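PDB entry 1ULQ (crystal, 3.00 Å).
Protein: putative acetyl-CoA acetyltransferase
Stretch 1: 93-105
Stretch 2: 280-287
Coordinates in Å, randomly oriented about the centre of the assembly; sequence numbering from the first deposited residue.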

# COMPACT_ATOMS: atom_id res chain seq x y z
N LEU C 93 25.17 -20.15 4.84
CA LEU C 93 26.50 -20.64 5.13
C LEU C 93 27.20 -19.68 6.10
O LEU C 93 27.90 -20.14 7.01
CB LEU C 93 27.28 -20.79 3.82
CG LEU C 93 28.16 -22.04 3.60
CD1 LEU C 93 27.44 -23.31 4.02
CD2 LEU C 93 28.55 -22.12 2.14
N GLU C 94 27.01 -18.37 5.94
CA GLU C 94 27.62 -17.37 6.81
C GLU C 94 27.24 -17.69 8.25
O GLU C 94 28.05 -17.54 9.17
CB GLU C 94 27.12 -15.97 6.45
CG GLU C 94 27.67 -14.83 7.32
CD GLU C 94 29.15 -14.53 7.08
OE1 GLU C 94 29.56 -14.42 5.91
OE2 GLU C 94 29.90 -14.38 8.07
N ALA C 95 26.01 -18.14 8.44
CA ALA C 95 25.50 -18.49 9.76
C ALA C 95 26.37 -19.58 10.39
O ALA C 95 26.73 -19.50 11.57
CB ALA C 95 24.07 -18.94 9.65
N VAL C 96 26.69 -20.60 9.61
CA VAL C 96 27.52 -21.69 10.10
C VAL C 96 28.91 -21.17 10.41
O VAL C 96 29.47 -21.47 11.45
CB VAL C 96 27.64 -22.82 9.07
CG1 VAL C 96 28.52 -23.92 9.62
CG2 VAL C 96 26.28 -23.36 8.74
N ALA C 97 29.46 -20.39 9.49
CA ALA C 97 30.80 -19.84 9.68
C ALA C 97 30.85 -19.06 10.98
O ALA C 97 31.77 -19.21 11.78
CB ALA C 97 31.16 -18.94 8.52
N GLN C 98 29.83 -18.23 11.18
CA GLN C 98 29.72 -17.42 12.38
C GLN C 98 29.79 -18.29 13.64
O GLN C 98 30.48 -17.95 14.61
CB GLN C 98 28.41 -16.64 12.35
CG GLN C 98 28.56 -15.14 12.47
CD GLN C 98 29.32 -14.52 11.30
OE1 GLN C 98 28.72 -13.98 10.36
NE2 GLN C 98 30.66 -14.60 11.36
N ALA C 99 29.08 -19.42 13.60
CA ALA C 99 29.04 -20.33 14.74
C ALA C 99 30.41 -20.93 14.97
O ALA C 99 30.93 -20.92 16.08
CB ALA C 99 28.04 -21.44 14.49
N ALA C 100 31.00 -21.47 13.92
CA ALA C 100 32.31 -22.07 14.03
C ALA C 100 33.31 -21.09 14.65
O ALA C 100 33.99 -21.42 15.60
CB ALA C 100 32.79 -22.52 12.65
N ARG C 101 33.38 -19.87 14.11
CA ARG C 101 34.34 -18.89 14.60
C ARG C 101 34.20 -18.60 16.09
O ARG C 101 35.19 -18.27 16.75
CB ARG C 101 34.25 -17.60 13.80
CG ARG C 101 34.38 -17.81 12.30
CD ARG C 101 35.26 -16.77 11.62
NE ARG C 101 35.13 -16.88 10.17
CZ ARG C 101 34.16 -16.30 9.46
NH1 ARG C 101 33.25 -15.55 10.07
NH2 ARG C 101 34.08 -16.49 8.14
N ALA C 102 32.98 -18.71 16.61
CA ALA C 102 32.74 -18.47 18.03
C ALA C 102 33.32 -19.62 18.86
O ALA C 102 33.91 -19.42 19.92
CB ALA C 102 31.24 -18.33 18.28
N ILE C 103 33.12 -20.84 18.36
CA ILE C 103 33.62 -22.03 19.03
C ILE C 103 35.14 -21.99 19.04
O ILE C 103 35.76 -22.35 20.03
CB ILE C 103 33.10 -23.29 18.32
CG1 ILE C 103 31.57 -23.36 18.46
CG2 ILE C 103 33.74 -24.53 18.89
CD1 ILE C 103 30.94 -24.54 17.77
N TRP C 104 35.74 -21.52 17.95
CA TRP C 104 37.20 -21.42 17.88
C TRP C 104 37.72 -20.36 18.86
O TRP C 104 38.82 -20.48 19.39
CB TRP C 104 37.68 -21.04 16.47
CG TRP C 104 37.44 -22.06 15.39
CD1 TRP C 104 37.25 -23.40 15.55
CD2 TRP C 104 37.41 -21.81 13.98
NE1 TRP C 104 37.10 -24.01 14.32
CE2 TRP C 104 37.19 -23.05 13.34
CE3 TRP C 104 37.54 -20.65 13.19
CZ2 TRP C 104 37.10 -23.17 11.95
CZ3 TRP C 104 37.45 -20.77 11.80
CH2 TRP C 104 37.24 -22.03 11.20
N ALA C 105 36.93 -19.31 19.07
CA ALA C 105 37.31 -18.24 19.99
C ALA C 105 37.16 -18.68 21.44
O ALA C 105 37.47 -17.93 22.36
CB ALA C 105 36.46 -17.01 19.74
N ARG C 280 33.99 -31.93 10.57
CA ARG C 280 34.72 -30.88 11.28
C ARG C 280 34.88 -29.68 10.33
O ARG C 280 35.17 -29.85 9.14
CB ARG C 280 36.09 -31.45 11.69
CG ARG C 280 37.15 -30.43 12.03
CD ARG C 280 38.55 -30.82 11.52
NE ARG C 280 39.03 -32.09 12.06
CZ ARG C 280 40.29 -32.53 11.96
NH1 ARG C 280 41.21 -31.81 11.32
NH2 ARG C 280 40.63 -33.71 12.47
N VAL C 281 34.68 -28.46 10.83
CA VAL C 281 34.85 -27.28 10.00
C VAL C 281 36.35 -26.97 9.89
O VAL C 281 37.02 -26.62 10.87
CB VAL C 281 34.12 -26.07 10.60
CG1 VAL C 281 34.36 -24.83 9.77
CG2 VAL C 281 32.64 -26.36 10.67
N ARG C 282 36.89 -27.13 8.68
CA ARG C 282 38.30 -26.88 8.45
C ARG C 282 38.65 -25.43 8.16
O ARG C 282 39.48 -24.85 8.87
CB ARG C 282 38.81 -27.76 7.31
CG ARG C 282 39.52 -29.03 7.77
CD ARG C 282 41.01 -28.92 7.52
NE ARG C 282 41.65 -30.24 7.50
CZ ARG C 282 42.91 -30.45 7.12
NH1 ARG C 282 43.68 -29.45 6.73
NH2 ARG C 282 43.39 -31.69 7.13
N ALA C 283 38.05 -24.83 7.14
CA ALA C 283 38.36 -23.44 6.83
C ALA C 283 37.22 -22.72 6.16
O ALA C 283 36.40 -23.35 5.47
CB ALA C 283 39.59 -23.37 5.95
N ILE C 284 37.16 -21.41 6.36
CA ILE C 284 36.12 -20.58 5.77
C ILE C 284 36.75 -19.41 5.00
O ILE C 284 37.81 -18.92 5.38
CB ILE C 284 35.20 -19.98 6.83
CG1 ILE C 284 34.82 -21.05 7.85
CG2 ILE C 284 33.95 -19.45 6.19
CD1 ILE C 284 34.27 -20.47 9.13
N ALA C 285 36.08 -18.97 3.94
CA ALA C 285 36.57 -17.85 3.14
C ALA C 285 35.44 -17.12 2.43
O ALA C 285 34.53 -17.72 1.87
CB ALA C 285 37.59 -18.34 2.11
N VAL C 286 35.53 -15.80 2.44
CA VAL C 286 34.54 -14.95 1.82
C VAL C 286 35.28 -14.05 0.82
O VAL C 286 36.42 -13.65 1.07
CB VAL C 286 33.83 -14.12 2.92
CG1 VAL C 286 34.06 -12.64 2.72
CG2 VAL C 286 32.37 -14.47 2.96
N ALA C 287 34.66 -13.75 -0.32
CA ALA C 287 35.31 -12.92 -1.32
C ALA C 287 34.32 -12.13 -2.15
O ALA C 287 33.17 -12.54 -2.31
CB ALA C 287 36.17 -13.79 -2.22

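This is a small, apolar helix-on-strand packing, centred on one isoleucine and closed at one end by a tryptophan, with no hydrogen bond crossing between the two stretches. The helix runs across the strand at 127° between their N-to-C directions, and their axes come within 9.7 Å of each other. Alanines line the helix where it comes nearest: the CA atoms of Ala97 and Ile284 are 6.6 Å apart, those of Ala100 and Val281 7.1 Å.

The strand alternates from Ala283 onward, but not through Arg282. Val281, Ile284 and Val286 point toward the helix, while Ala283 and Ala285 point away; the alternation slips at Arg282, which also points away and whose phi/psi of -85/-57 departs from extended values, so that Val281 and Ile284 share a face although three positions apart.

Ile284 is the residue most covered by the other stretch, with 95 Å² buried. With chi1 near m and chi2 near t, its CD1 lies 3.5 Å from Ala97 CB, 4.3 Å from Ala100 CB and 3.9 Å from Trp104 CH2, so a single methyl reaches three helix residues. Its other branch is used too: Ile284 CG2 sits 3.5 Å from Arg101 NH2, an oblique approach to the guanidinium.

Trp104, four residues beyond Ala100, points toward the strand. Its CZ2 packs 3.9 Å from Val281 CG1, and the same methyl lies 4.0 Å from Ala100 CB. The ring also presents its edge to the backbone, with CZ2 3.6 Å from Val281 O.

At the other end the contact thins. Glu94 OE1 reaches to 4.1 Å from Val286 CG2, but both carboxylate oxygens are hydrogen-bonded elsewhere in the structure, so this charged group can border an aliphatic neighbour without depending on it for a polar partner.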